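Local coordinates for aldo-keto Reductase, OXIDOREDUCTASE (Salmonella typhimurium, PDB 5T79), which probably acts as an NADPH-dependent oxidoreductase of the aldo-keto reductase family, studied as a biocatalyst for turning 3-hydroxybutanal into 1,3-butanediol, at residues 30-36 and 48-52; 272-276 and 313-317; 269-273 and 320-324; 154-158 and 184-188. All coordinates share one frame. Residue numbers count along the deposited sequence, not the author numbering.

Contact 1. Residues 30-36 and 48-52. With NDP (NADPH dihydro-nicotinamide-adenine-dinucleotide phosphate), chain E.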
loop_
_atom_site.group_PDB
_atom_site.type_symbol
_atom_site.label_atom_id
_atom_site.label_comp_id
_atom_site.label_asym_id
_atom_site.label_seq_id
_atom_site.Cartn_x
_atom_site.Cartn_y
_atom_site.Cartn_z
ATOM N N LEU A 30 2.438 -5.925 -1.489
ATOM C CA LEU A 30 1.756 -6.623 -0.398
ATOM C C LEU A 30 1.787 -5.798 0.877
ATOM O O LEU A 30 2.856 -5.403 1.314
ATOM C CB LEU A 30 2.399 -8.015 -0.142
ATOM C CG LEU A 30 1.774 -8.854 1.008
ATOM C CD1 LEU A 30 0.321 -9.274 0.684
ATOM C CD2 LEU A 30 2.653 -10.062 1.359
ATOM N N GLY A 31 0.610 -5.596 1.473
ATOM C CA GLY A 31 0.447 -4.892 2.738
ATOM C C GLY A 31 0.367 -5.846 3.911
ATOM O O GLY A 31 -0.126 -6.969 3.766
ATOM N N LEU A 32 0.856 -5.411 5.090
ATOM C CA LEU A 32 0.902 -6.262 6.290
ATOM C C LEU A 32 -0.118 -5.803 7.362
ATOM O O LEU A 32 -0.003 -6.183 8.538
ATOM C CB LEU A 32 2.359 -6.296 6.838
ATOM C CG LEU A 32 3.329 -7.278 6.091
ATOM C CD1 LEU A 32 3.716 -6.757 4.704
ATOM C CD2 LEU A 32 4.605 -7.520 6.892
ATOM N N TRP A 33 -1.156 -5.052 6.935
ATOM C CA TRP A 33 -2.228 -4.528 7.812
ATOM C C TRP A 33 -2.916 -5.651 8.546
ATOM O O TRP A 33 -3.080 -5.551 9.755
ATOM C CB TRP A 33 -3.241 -3.701 7.013
ATOM C CG TRP A 33 -4.348 -3.051 7.803
ATOM C CD1 TRP A 33 -4.261 -2.486 9.040
ATOM C CD2 TRP A 33 -5.676 -2.777 7.331
ATOM N NE1 TRP A 33 -5.475 -1.942 9.398
ATOM C CE2 TRP A 33 -6.363 -2.113 8.369
ATOM C CE3 TRP A 33 -6.371 -3.087 6.150
ATOM C CZ2 TRP A 33 -7.714 -1.748 8.265
ATOM C CZ3 TRP A 33 -7.704 -2.702 6.033
ATOM C CH2 TRP A 33 -8.364 -2.054 7.086
ATOM N N HIS A 34 -3.259 -6.741 7.844
ATOM C CA HIS A 34 -3.839 -7.920 8.486
ATOM C C HIS A 34 -3.027 -9.151 8.154
ATOM O O HIS A 34 -2.352 -9.179 7.116
ATOM C CB HIS A 34 -5.313 -8.120 8.050
ATOM C CG HIS A 34 -6.239 -7.024 8.504
ATOM N ND1 HIS A 34 -7.200 -6.498 7.658
ATOM C CD2 HIS A 34 -6.298 -6.369 9.689
ATOM C CE1 HIS A 34 -7.819 -5.556 8.354
ATOM N NE2 HIS A 34 -7.307 -5.437 9.579
ATOM N N ASN A 35 -3.094 -10.170 9.040
ATOM C CA ASN A 35 -2.504 -11.511 8.937
ATOM C C ASN A 35 -1.001 -11.572 9.255
ATOM O O ASN A 35 -0.374 -12.598 8.984
ATOM C CB ASN A 35 -2.791 -12.133 7.552
ATOM C CG ASN A 35 -4.278 -12.172 7.288
ATOM O OD1 ASN A 35 -5.016 -12.869 7.970
ATOM N ND2 ASN A 35 -4.768 -11.304 6.418
ATOM N N PHE A 36 -0.436 -10.517 9.902
ATOM C CA PHE A 36 0.976 -10.522 10.287
ATOM C C PHE A 36 1.149 -10.243 11.805
ATOM O O PHE A 36 2.275 -10.146 12.273
ATOM C CB PHE A 36 1.806 -9.533 9.409
ATOM C CG PHE A 36 1.915 -10.058 7.986
ATOM C CD1 PHE A 36 0.869 -9.892 7.081
ATOM C CD2 PHE A 36 3.041 -10.765 7.571
ATOM C CE1 PHE A 36 0.935 -10.428 5.795
ATOM C CE2 PHE A 36 3.104 -11.309 6.280
ATOM C CZ PHE A 36 2.050 -11.129 5.400
ATOM N N LEU A 48 3.172 -16.365 3.060
ATOM C CA LEU A 48 2.692 -15.191 2.274
ATOM C C LEU A 48 3.869 -14.352 1.764
ATOM O O LEU A 48 3.947 -14.045 0.576
ATOM C CB LEU A 48 1.758 -14.293 3.139
ATOM C CG LEU A 48 0.403 -14.901 3.502
ATOM C CD1 LEU A 48 -0.305 -14.093 4.593
ATOM C CD2 LEU A 48 -0.473 -15.071 2.267
ATOM N N LEU A 49 4.795 -13.994 2.651
ATOM C CA LEU A 49 5.969 -13.227 2.234
ATOM C C LEU A 49 6.815 -13.993 1.195
ATOM O O LEU A 49 7.251 -13.400 0.220
ATOM C CB LEU A 49 6.841 -12.842 3.442
ATOM C CG LEU A 49 6.204 -11.873 4.440
ATOM C CD1 LEU A 49 7.126 -11.644 5.630
ATOM C CD2 LEU A 49 5.829 -10.558 3.771
ATOM N N GLN A 50 7.042 -15.297 1.398
ATOM C CA GLN A 50 7.850 -16.076 0.457
ATOM C C GLN A 50 7.140 -16.199 -0.894
ATOM O O GLN A 50 7.795 -16.083 -1.934
ATOM C CB GLN A 50 8.161 -17.473 1.036
ATOM C CG GLN A 50 9.164 -17.404 2.201
ATOM C CD GLN A 50 9.503 -18.779 2.731
ATOM O OE1 GLN A 50 9.188 -19.781 2.118
ATOM N NE2 GLN A 50 10.214 -18.858 3.845
ATOM N N ARG A 51 5.808 -16.434 -0.890
ATOM C CA ARG A 51 5.093 -16.563 -2.177
ATOM C C ARG A 51 5.113 -15.223 -2.937
ATOM O O ARG A 51 5.337 -15.204 -4.162
ATOM C CB ARG A 51 3.649 -17.048 -1.981
ATOM C CG ARG A 51 2.933 -17.432 -3.318
ATOM C CD ARG A 51 3.642 -18.608 -3.995
ATOM N NE ARG A 51 2.984 -19.036 -5.228
ATOM C CZ ARG A 51 3.593 -19.191 -6.402
ATOM N NH1 ARG A 51 4.888 -18.920 -6.530
ATOM N NH2 ARG A 51 2.913 -19.616 -7.457
ATOM N N ALA A 52 4.934 -14.108 -2.200
ATOM C CA ALA A 52 4.944 -12.770 -2.798
ATOM C C ALA A 52 6.286 -12.501 -3.504
ATOM O O ALA A 52 6.283 -12.162 -4.689
ATOM C CB ALA A 52 4.679 -11.709 -1.737
HETATM P PA NDP E . -7.618 -5.471 0.034
HETATM O O1A NDP E . -6.747 -5.984 -1.073
HETATM O O2A NDP E . -8.625 -4.421 -0.112
HETATM O O5B NDP E . -8.406 -6.670 0.763
HETATM C C5B NDP E . -7.553 -7.650 1.387
HETATM C C4B NDP E . -8.361 -8.728 2.054
HETATM O O4B NDP E . -9.393 -9.185 1.151
HETATM C C3B NDP E . -7.540 -9.959 2.434
HETATM O O3B NDP E . -7.083 -9.855 3.780
HETATM C C2B NDP E . -8.507 -11.114 2.210
HETATM O O2B NDP E . -9.316 -11.353 3.383
HETATM C C1B NDP E . -9.402 -10.598 1.081
HETATM N N9A NDP E . -8.983 -10.993 -0.259
HETATM C C8A NDP E . -7.916 -10.524 -0.979
HETATM N N7A NDP E . -7.794 -11.064 -2.169
HETATM C C5A NDP E . -8.852 -11.959 -2.233
HETATM C C6A NDP E . -9.247 -12.895 -3.210
HETATM N N6A NDP E . -8.681 -12.996 -4.417
HETATM N N1A NDP E . -10.298 -13.696 -2.921
HETATM C C2A NDP E . -10.937 -13.529 -1.758
HETATM N N3A NDP E . -10.672 -12.665 -0.773
HETATM C C4A NDP E . -9.598 -11.919 -1.065
HETATM O O3 NDP E . -6.462 -4.931 0.979
HETATM P PN NDP E . -6.660 -4.174 2.373
HETATM O O1N NDP E . -6.404 -5.300 3.306
HETATM O O2N NDP E . -7.965 -3.396 2.462
HETATM O O5D NDP E . -5.560 -2.989 2.528
HETATM C C5D NDP E . -4.453 -3.011 1.585
HETATM C C4D NDP E . -3.168 -2.579 2.253
HETATM O O4D NDP E . -3.146 -1.141 2.337
HETATM C C3D NDP E . -2.937 -3.062 3.673
HETATM O O3D NDP E . -2.428 -4.387 3.675
HETATM C C2D NDP E . -2.006 -1.984 4.247
HETATM O O2D NDP E . -0.600 -2.169 4.091
HETATM C C1D NDP E . -2.486 -0.727 3.516
HETATM N N1N NDP E . -3.465 0.067 4.286
HETATM C C2N NDP E . -3.111 1.387 4.568
HETATM C C3N NDP E . -3.911 2.220 5.256
HETATM C C7N NDP E . -3.592 3.691 5.269
HETATM O O7N NDP E . -4.333 4.392 5.974
HETATM N N7N NDP E . -2.552 4.194 4.603
HETATM C C4N NDP E . -5.127 1.675 5.956
HETATM C C5N NDP E . -5.555 0.364 5.390
HETATM C C6N NDP E . -4.767 -0.383 4.643
HETATM P P2B NDP E . -9.680 -12.770 4.090
HETATM O O1X NDP E . -9.194 -12.959 5.479
HETATM O O2X NDP E . -11.199 -12.757 3.983
HETATM O O3X NDP E . -9.168 -13.823 3.115
#
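Strand 24-31 ends within residues 30-36, at Gly31, and the chain runs on as a loop, while residues 48-52 form one turn of helix 42-54, closed by the bond from Ala52 N to Leu48 O (2.9 Å). The backbones come closest at Leu30 and Ala52, whose CA atoms are 7.3 Å apart, so mainly side chains fill the gap. Leu30 points at the helix, and its CD2 lies 4.0 Å from Leu49 CD2 and 4.1 Å from Ala52 CB; the small alanine lets the helix sit close to the strand end. Strand, helix and the following parallel strand 59-61 make up a beta-alpha-beta unit of the TIM barrel, and this leucine-rich seam, with Phe60 beside it, packs helix against barrel wall. Further along, Phe36 covers the helix obliquely, with CE2 3.6 Å from Leu49 CG and CZ 3.9 Å from Leu48 CD1. The other side of the loop serves NADPH, as expected at the C-terminal end of a barrel strand. Gly31 CA is 3.1 Å from NDP O3D, where any CB would clash with the ribose hydroxyl. Trp33, an NADPH-binding residue, lays one ring face over NDP C5N of the nicotinamide, and its CB is 3.4 Å from NDP C3D.

Contact 2. Residues 272-276 and 313-317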
loop_
_atom_site.group_PDB
_atom_site.type_symbol
_atom_site.label_atom_id
_atom_site.label_comp_id
_atom_site.label_asym_id
_atom_site.label_seq_id
_atom_site.Cartn_x
_atom_site.Cartn_y
_atom_site.Cartn_z
ATOM N N ARG A 272 -17.532 -12.340 -17.842
ATOM C CA ARG A 272 -17.519 -12.158 -19.308
ATOM C C ARG A 272 -16.100 -11.907 -19.796
ATOM O O ARG A 272 -15.761 -12.265 -20.926
ATOM C CB ARG A 272 -18.435 -10.999 -19.739
ATOM C CG ARG A 272 -19.927 -11.335 -19.705
ATOM C CD ARG A 272 -20.791 -10.249 -20.338
ATOM N NE ARG A 272 -20.873 -9.029 -19.525
ATOM C CZ ARG A 272 -21.706 -8.861 -18.502
ATOM N NH1 ARG A 272 -22.520 -9.841 -18.132
ATOM N NH2 ARG A 272 -21.721 -7.720 -17.834
ATOM N N ARG A 273 -15.261 -11.312 -18.932
ATOM C CA ARG A 273 -13.861 -11.032 -19.233
ATOM C C ARG A 273 -12.953 -12.261 -18.968
ATOM O O ARG A 273 -11.782 -12.239 -19.326
ATOM C CB ARG A 273 -13.384 -9.830 -18.408
ATOM C CG ARG A 273 -14.030 -8.498 -18.823
ATOM C CD ARG A 273 -13.654 -7.357 -17.876
ATOM N NE ARG A 273 -12.209 -7.276 -17.622
ATOM C CZ ARG A 273 -11.340 -6.619 -18.385
ATOM N NH1 ARG A 273 -11.753 -5.979 -19.476
ATOM N NH2 ARG A 273 -10.052 -6.608 -18.073
ATOM N N GLY A 274 -13.501 -13.317 -18.373
ATOM C CA GLY A 274 -12.747 -14.528 -18.049
ATOM C C GLY A 274 -11.841 -14.374 -16.846
ATOM O O GLY A 274 -10.749 -14.943 -16.807
ATOM N N GLN A 275 -12.268 -13.597 -15.840
ATOM C CA GLN A 275 -11.435 -13.429 -14.647
ATOM C C GLN A 275 -12.317 -13.291 -13.409
ATOM O O GLN A 275 -13.546 -13.143 -13.525
ATOM C CB GLN A 275 -10.464 -12.234 -14.805
ATOM C CG GLN A 275 -11.130 -10.849 -14.845
ATOM C CD GLN A 275 -10.219 -9.699 -15.212
ATOM O OE1 GLN A 275 -10.691 -8.622 -15.582
ATOM N NE2 GLN A 275 -8.898 -9.861 -15.083
ATOM N N LYS A 276 -11.693 -13.390 -12.228
ATOM C CA LYS A 276 -12.379 -13.224 -10.951
ATOM C C LYS A 276 -12.684 -11.753 -10.745
ATOM O O LYS A 276 -11.994 -10.897 -11.320
ATOM C CB LYS A 276 -11.507 -13.743 -9.793
ATOM C CG LYS A 276 -11.209 -15.236 -9.850
ATOM C CD LYS A 276 -10.234 -15.627 -8.750
ATOM C CE LYS A 276 -10.200 -17.116 -8.514
ATOM N NZ LYS A 276 -9.716 -17.435 -7.142
ATOM N N ASN A 313 -4.733 -9.802 -17.920
ATOM C CA ASN A 313 -6.027 -9.372 -18.438
ATOM C C ASN A 313 -6.461 -8.075 -17.747
ATOM O O ASN A 313 -7.410 -8.088 -16.971
ATOM C CB ASN A 313 -7.024 -10.529 -18.171
ATOM C CG ASN A 313 -8.399 -10.419 -18.764
ATOM O OD1 ASN A 313 -8.735 -9.483 -19.490
ATOM N ND2 ASN A 313 -9.224 -11.403 -18.463
ATOM N N ARG A 314 -5.761 -6.956 -18.017
ATOM C CA ARG A 314 -6.071 -5.696 -17.329
ATOM C C ARG A 314 -6.407 -4.518 -18.270
ATOM O O ARG A 314 -6.350 -3.355 -17.857
ATOM C CB ARG A 314 -4.939 -5.317 -16.362
ATOM C CG ARG A 314 -3.579 -5.018 -16.978
ATOM C CD ARG A 314 -2.656 -4.569 -15.865
ATOM N NE ARG A 314 -1.379 -4.111 -16.404
ATOM C CZ ARG A 314 -1.101 -2.845 -16.677
ATOM N NH1 ARG A 314 -1.994 -1.892 -16.432
ATOM N NH2 ARG A 314 0.074 -2.516 -17.197
ATOM N N ARG A 315 -6.840 -4.823 -19.498
ATOM C CA ARG A 315 -7.245 -3.779 -20.436
ATOM C C ARG A 315 -8.747 -3.605 -20.379
ATOM O O ARG A 315 -9.479 -4.598 -20.286
ATOM C CB ARG A 315 -6.798 -4.102 -21.873
ATOM C CG ARG A 315 -5.309 -3.900 -22.108
ATOM C CD ARG A 315 -4.917 -4.251 -23.538
ATOM N NE ARG A 315 -3.467 -4.401 -23.695
ATOM C CZ ARG A 315 -2.638 -3.420 -24.041
ATOM N NH1 ARG A 315 -3.101 -2.197 -24.269
ATOM N NH2 ARG A 315 -1.337 -3.655 -24.159
ATOM N N PHE A 316 -9.203 -2.348 -20.448
ATOM C CA PHE A 316 -10.623 -1.990 -20.459
ATOM C C PHE A 316 -10.936 -1.091 -21.639
ATOM O O PHE A 316 -10.170 -0.160 -21.913
ATOM C CB PHE A 316 -11.009 -1.268 -19.162
ATOM C CG PHE A 316 -10.901 -2.132 -17.935
ATOM C CD1 PHE A 316 -9.698 -2.250 -17.253
ATOM C CD2 PHE A 316 -12.011 -2.807 -17.440
ATOM C CE1 PHE A 316 -9.598 -3.050 -16.120
ATOM C CE2 PHE A 316 -11.908 -3.598 -16.290
ATOM C CZ PHE A 316 -10.707 -3.701 -15.635
ATOM N N SER A 317 -12.052 -1.349 -22.322
ATOM C CA SER A 317 -12.495 -0.519 -23.441
ATOM C C SER A 317 -13.349 0.634 -22.917
ATOM O O SER A 317 -13.742 0.624 -21.741
ATOM C CB SER A 317 -13.295 -1.356 -24.440
ATOM O OG SER A 317 -14.450 -1.882 -23.803
HETATM O O HOH W 1 -8.025 -13.764 -16.905
#
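This is a polar loop-to-loop contact at the surface of the TIM barrel, joining the turn between helices 257-272 and 277-285 to the loop that leads into helix 318-329. The first turn begins with a Schellman motif: Gly274 leaves the helix with a positive phi of 76°, a conformation that favours glycine. Arg273, just before it, reaches across to the second loop. Its guanidinium lies flat on the ring of Phe316, with centres 4.1 Å apart and planes at 6°, a cation-pi stack that leaves the edge of the group available for hydrogen bonds in its own plane. There NH1 and NH2 of Arg273 both donate to Arg315 O, at 2.8 and 3.0 Å, while Arg273 NE gives a bond of 2.9 Å to Gln275 OE1. An arginine suits the place because it combines a flat face with several donors. Gln275 uses both ends of its amide, accepting from Arg273 and donating from NE2 to Asn313 O (3.0 Å). Met280 of helix 277-285 touches Arg273, Gln275 and Phe316, and Glu320 of helix 318-329 forms a salt bridge with Arg273 NH1. Asn313 answers from the second loop: its ND2 donates to Arg273 O at 2.8 Å and to a water 3.1 Å away, which in turn donates to Gly274 O at 3.0 Å.

Contact 3. Residues 269-273 and 320-324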
loop_
_atom_site.group_PDB
_atom_site.type_symbol
_atom_site.label_atom_id
_atom_site.label_comp_id
_atom_site.label_asym_id
_atom_site.label_seq_id
_atom_site.Cartn_x
_atom_site.Cartn_y
_atom_site.Cartn_z
ATOM N N LEU A 269 -19.651 -9.036 -15.029
ATOM C CA LEU A 269 -18.783 -8.398 -16.026
ATOM C C LEU A 269 -17.397 -9.056 -15.975
ATOM O O LEU A 269 -16.835 -9.342 -17.029
ATOM C CB LEU A 269 -18.692 -6.863 -15.837
ATOM C CG LEU A 269 -17.627 -6.060 -16.651
ATOM C CD1 LEU A 269 -17.708 -6.311 -18.137
ATOM C CD2 LEU A 269 -17.770 -4.592 -16.413
ATOM N N ALA A 270 -16.866 -9.328 -14.763
ATOM C CA ALA A 270 -15.576 -10.000 -14.616
ATOM C C ALA A 270 -15.639 -11.396 -15.268
ATOM O O ALA A 270 -14.721 -11.763 -16.006
ATOM C CB ALA A 270 -15.187 -10.092 -13.141
ATOM N N ALA A 271 -16.771 -12.121 -15.086
ATOM C CA ALA A 271 -16.991 -13.441 -15.697
ATOM C C ALA A 271 -16.925 -13.380 -17.226
ATOM O O ALA A 271 -16.305 -14.250 -17.835
ATOM C CB ALA A 271 -18.333 -14.006 -15.268
ATOM N N ARG A 272 -17.532 -12.340 -17.842
ATOM C CA ARG A 272 -17.519 -12.158 -19.308
ATOM C C ARG A 272 -16.100 -11.907 -19.796
ATOM O O ARG A 272 -15.761 -12.265 -20.926
ATOM C CB ARG A 272 -18.435 -10.999 -19.739
ATOM C CG ARG A 272 -19.927 -11.335 -19.705
ATOM C CD ARG A 272 -20.791 -10.249 -20.338
ATOM N NE ARG A 272 -20.873 -9.029 -19.525
ATOM C CZ ARG A 272 -21.706 -8.861 -18.502
ATOM N NH1 ARG A 272 -22.520 -9.841 -18.132
ATOM N NH2 ARG A 272 -21.721 -7.720 -17.834
ATOM N N ARG A 273 -15.261 -11.312 -18.932
ATOM C CA ARG A 273 -13.861 -11.032 -19.233
ATOM C C ARG A 273 -12.953 -12.261 -18.968
ATOM O O ARG A 273 -11.782 -12.239 -19.326
ATOM C CB ARG A 273 -13.384 -9.830 -18.408
ATOM C CG ARG A 273 -14.030 -8.498 -18.823
ATOM C CD ARG A 273 -13.654 -7.357 -17.876
ATOM N NE ARG A 273 -12.209 -7.276 -17.622
ATOM C CZ ARG A 273 -11.340 -6.619 -18.385
ATOM N NH1 ARG A 273 -11.753 -5.979 -19.476
ATOM N NH2 ARG A 273 -10.052 -6.608 -18.073
ATOM N N GLU A 320 -16.615 -0.877 -21.718
ATOM C CA GLU A 320 -16.486 -1.547 -20.413
ATOM C C GLU A 320 -16.452 -0.544 -19.257
ATOM O O GLU A 320 -17.090 -0.778 -18.233
ATOM C CB GLU A 320 -15.251 -2.445 -20.363
ATOM C CG GLU A 320 -15.416 -3.724 -21.159
ATOM C CD GLU A 320 -14.184 -4.603 -21.223
ATOM O OE1 GLU A 320 -13.095 -4.083 -21.554
ATOM O OE2 GLU A 320 -14.308 -5.818 -20.951
ATOM N N CYS A 321 -15.738 0.579 -19.421
ATOM C CA CYS A 321 -15.670 1.612 -18.381
ATOM C C CYS A 321 -17.050 2.272 -18.177
ATOM O O CYS A 321 -17.428 2.542 -17.036
ATOM C CB CYS A 321 -14.594 2.637 -18.709
ATOM S SG CYS A 321 -12.914 1.969 -18.622
ATOM N N ALA A 322 -17.823 2.446 -19.268
ATOM C CA ALA A 322 -19.188 2.980 -19.224
ATOM C C ALA A 322 -20.114 1.982 -18.510
ATOM O O ALA A 322 -20.941 2.386 -17.695
ATOM C CB ALA A 322 -19.687 3.266 -20.632
ATOM N N GLU A 323 -19.931 0.673 -18.782
ATOM C CA GLU A 323 -20.685 -0.426 -18.165
ATOM C C GLU A 323 -20.499 -0.420 -16.639
ATOM O O GLU A 323 -21.473 -0.560 -15.896
ATOM C CB GLU A 323 -20.213 -1.763 -18.742
ATOM C CG GLU A 323 -21.288 -2.826 -18.792
ATOM C CD GLU A 323 -20.866 -4.161 -19.364
ATOM O OE1 GLU A 323 -20.015 -4.194 -20.285
ATOM O OE2 GLU A 323 -21.426 -5.182 -18.910
ATOM N N ILE A 324 -19.243 -0.249 -16.194
ATOM C CA ILE A 324 -18.816 -0.187 -14.786
ATOM C C ILE A 324 -19.425 1.034 -14.112
ATOM O O ILE A 324 -20.043 0.880 -13.067
ATOM C CB ILE A 324 -17.264 -0.201 -14.695
ATOM C CG1 ILE A 324 -16.732 -1.617 -14.994
ATOM C CG2 ILE A 324 -16.773 0.298 -13.312
ATOM C CD1 ILE A 324 -15.182 -1.753 -15.237
HETATM O O HOH W 2 -19.350 -6.806 -20.812
#
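Two salt bridges join the end of helix 257-272 to helix 318-329. Arg272 NH2 meets Glu323 OE2 at 2.8 Å, and Arg273 NH1 meets Glu320 OE2 at 3.0 Å; in both pairs the carboxylate oxygen approaches the guanidinium edge, where its N-H donors point. Neighbouring arginines thus face glutamates three residues apart, a spacing that puts both acids on the same side of their helix. A water reinforces the outer pair, accepting from Arg272 NE (3.0 Å) and donating to Glu323 OE1 (2.7 Å). Arg273 is shared: it also donates to Arg315 O and stacks on Phe316, while Glu320 OE1 accepts from Ser317 N at the start of its own helix. Beneath the charges lies Leu269, which buries the most surface here. Its CD2 packs 3.5 Å from Ile324 CG1, two branched aliphatic side chains filling the space where the CA atoms of Leu269 and Ile324 stand 8.3 Å apart, while its CD1 lies beside a carboxylate, 3.8 Å from Glu323 OE1. Helix 277-285 closes the inner part of this packing, with Met280 against Leu269, Ala270 and Arg273 and Trp284 against Ile324, so that the C-terminal helix 318-329 is held against two helices on the outside of the barrel.

Contact 4. Residues 154-158 and 184-188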
loop_
_atom_site.group_PDB
_atom_site.type_symbol
_atom_site.label_atom_id
_atom_site.label_comp_id
_atom_site.label_asym_id
_atom_site.label_seq_id
_atom_site.Cartn_x
_atom_site.Cartn_y
_atom_site.Cartn_z
ATOM N N ASP A 154 12.213 15.091 6.297
ATOM C CA ASP A 154 13.482 15.546 5.706
ATOM C C ASP A 154 14.667 15.162 6.638
ATOM O O ASP A 154 15.672 14.626 6.178
ATOM C CB ASP A 154 13.425 17.084 5.521
ATOM C CG ASP A 154 14.734 17.686 5.050
ATOM O OD1 ASP A 154 15.119 17.430 3.895
ATOM O OD2 ASP A 154 15.365 18.428 5.837
ATOM N N HIS A 155 14.521 15.404 7.956
ATOM C CA HIS A 155 15.569 15.050 8.927
ATOM C C HIS A 155 15.893 13.543 8.917
ATOM O O HIS A 155 17.068 13.175 8.936
ATOM C CB HIS A 155 15.129 15.467 10.347
ATOM C CG HIS A 155 16.081 15.056 11.420
ATOM N ND1 HIS A 155 17.268 15.726 11.624
ATOM C CD2 HIS A 155 15.975 14.053 12.324
ATOM C CE1 HIS A 155 17.846 15.118 12.649
ATOM N NE2 HIS A 155 17.094 14.112 13.108
ATOM N N LEU A 156 14.858 12.686 8.892
ATOM C CA LEU A 156 15.018 11.222 8.964
ATOM C C LEU A 156 15.677 10.693 7.685
ATOM O O LEU A 156 16.485 9.757 7.749
ATOM C CB LEU A 156 13.656 10.551 9.231
ATOM C CG LEU A 156 13.097 10.836 10.675
ATOM C CD1 LEU A 156 11.600 10.478 10.772
ATOM C CD2 LEU A 156 13.930 10.093 11.786
ATOM N N VAL A 157 15.459 11.388 6.549
ATOM C CA VAL A 157 16.164 10.987 5.312
ATOM C C VAL A 157 17.631 11.446 5.395
ATOM O O VAL A 157 18.542 10.649 5.128
ATOM C CB VAL A 157 15.436 11.555 4.062
ATOM C CG1 VAL A 157 16.308 11.464 2.798
ATOM C CG2 VAL A 157 14.148 10.783 3.836
ATOM N N ARG A 158 17.865 12.730 5.762
ATOM C CA ARG A 158 19.247 13.249 5.835
ATOM C C ARG A 158 20.105 12.465 6.835
ATOM O O ARG A 158 21.294 12.285 6.595
ATOM C CB ARG A 158 19.274 14.758 6.133
ATOM C CG ARG A 158 18.730 15.529 4.915
ATOM C CD ARG A 158 18.653 17.021 5.115
ATOM N NE ARG A 158 17.985 17.632 3.967
ATOM C CZ ARG A 158 18.589 17.970 2.832
ATOM N NH1 ARG A 158 19.899 17.791 2.687
ATOM N NH2 ARG A 158 17.894 18.508 1.841
ATOM N N ASP A 184 11.090 22.072 -1.552
ATOM C CA ASP A 184 11.889 23.227 -1.098
ATOM C C ASP A 184 12.945 22.785 -0.079
ATOM O O ASP A 184 14.042 23.342 -0.040
ATOM C CB ASP A 184 10.978 24.306 -0.484
ATOM C CG ASP A 184 11.726 25.465 0.148
ATOM O OD1 ASP A 184 12.257 26.305 -0.601
ATOM O OD2 ASP A 184 11.847 25.488 1.400
ATOM N N LEU A 185 12.609 21.796 0.754
ATOM C CA LEU A 185 13.540 21.267 1.755
ATOM C C LEU A 185 14.661 20.429 1.107
ATOM O O LEU A 185 15.725 20.281 1.700
ATOM C CB LEU A 185 12.803 20.437 2.818
ATOM C CG LEU A 185 11.997 21.228 3.869
ATOM C CD1 LEU A 185 11.184 20.269 4.765
ATOM C CD2 LEU A 185 12.913 22.120 4.731
ATOM N N GLY A 186 14.428 19.914 -0.091
ATOM C CA GLY A 186 15.429 19.119 -0.801
ATOM C C GLY A 186 15.270 17.617 -0.661
ATOM O O GLY A 186 16.159 16.861 -1.052
ATOM N N THR A 187 14.142 17.163 -0.105
ATOM C CA THR A 187 13.824 15.742 0.038
ATOM C C THR A 187 12.484 15.565 -0.675
ATOM O O THR A 187 11.450 15.669 -0.019
ATOM C CB THR A 187 13.792 15.323 1.524
ATOM O OG1 THR A 187 15.082 15.525 2.074
ATOM C CG2 THR A 187 13.366 13.861 1.707
ATOM N N PRO A 188 12.462 15.417 -2.014
ATOM C CA PRO A 188 11.161 15.361 -2.716
ATOM C C PRO A 188 10.296 14.180 -2.307
ATOM O O PRO A 188 10.804 13.072 -2.100
ATOM C CB PRO A 188 11.533 15.274 -4.206
ATOM C CG PRO A 188 12.955 14.960 -4.254
ATOM C CD PRO A 188 13.598 15.356 -2.955
HETATM O O HOH W 3 16.537 20.578 4.637
#
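Thr187 and Asp154 bury the most surface in this contact, and they meet directly: Thr187 OG1 donates to Asp154 OD1 across 2.6 Å. The same carboxylate oxygen accepts from Arg158 NE at 2.9 Å, a salt bridge one turn along helix 146-158, and the NH2 of Arg158 donates to Leu185 O at 2.8 Å. Threonine suits its place because its methyl also packs, with CG2 3.8 Å from Val157 CG2. Leu185, third in buried area, places its CB 3.9 Å from Asp154 OD1; a water donates both to its carbonyl O (3.1 Å) and to Asp154 OD2 (2.7 Å). That carbonyl lies where helix 172-185 ends in a Schellman motif, at Gly186, whose phi of 97° would jam a CB against the preceding carbonyl; a CB there would also clash with Arg158 NH2. Helices 146-158 and 172-185 are successive outer helices of the barrel, flanking strand 162-168, whose Val165 touches both Val157 and Thr187.

Overall arrangement
Along the chain contact 1 comes first, then contact 4, then contacts 2 and 3, which open from the same end of helix 257-272. These last two form one patch, with centres 7 Å apart: they share Arg272 and Arg273, and Gln275 N lies 3.1 Å from Ala270 O, a probable hydrogen bond. Contact 4 lies on the opposite side of the chain's centre, 41 Å from contact 2 and 44 Å from contact 3 between centres. Contact 1 is more central, its centre 29 Å from that of contact 4. Contact 1 ties helix 42-54 to the barrel sheet at strand 24-31, contact 4 joins two successive outer helices, and contacts 2 and 3 join peripheral helices and loops; of the four, contact 1 meets NADPH.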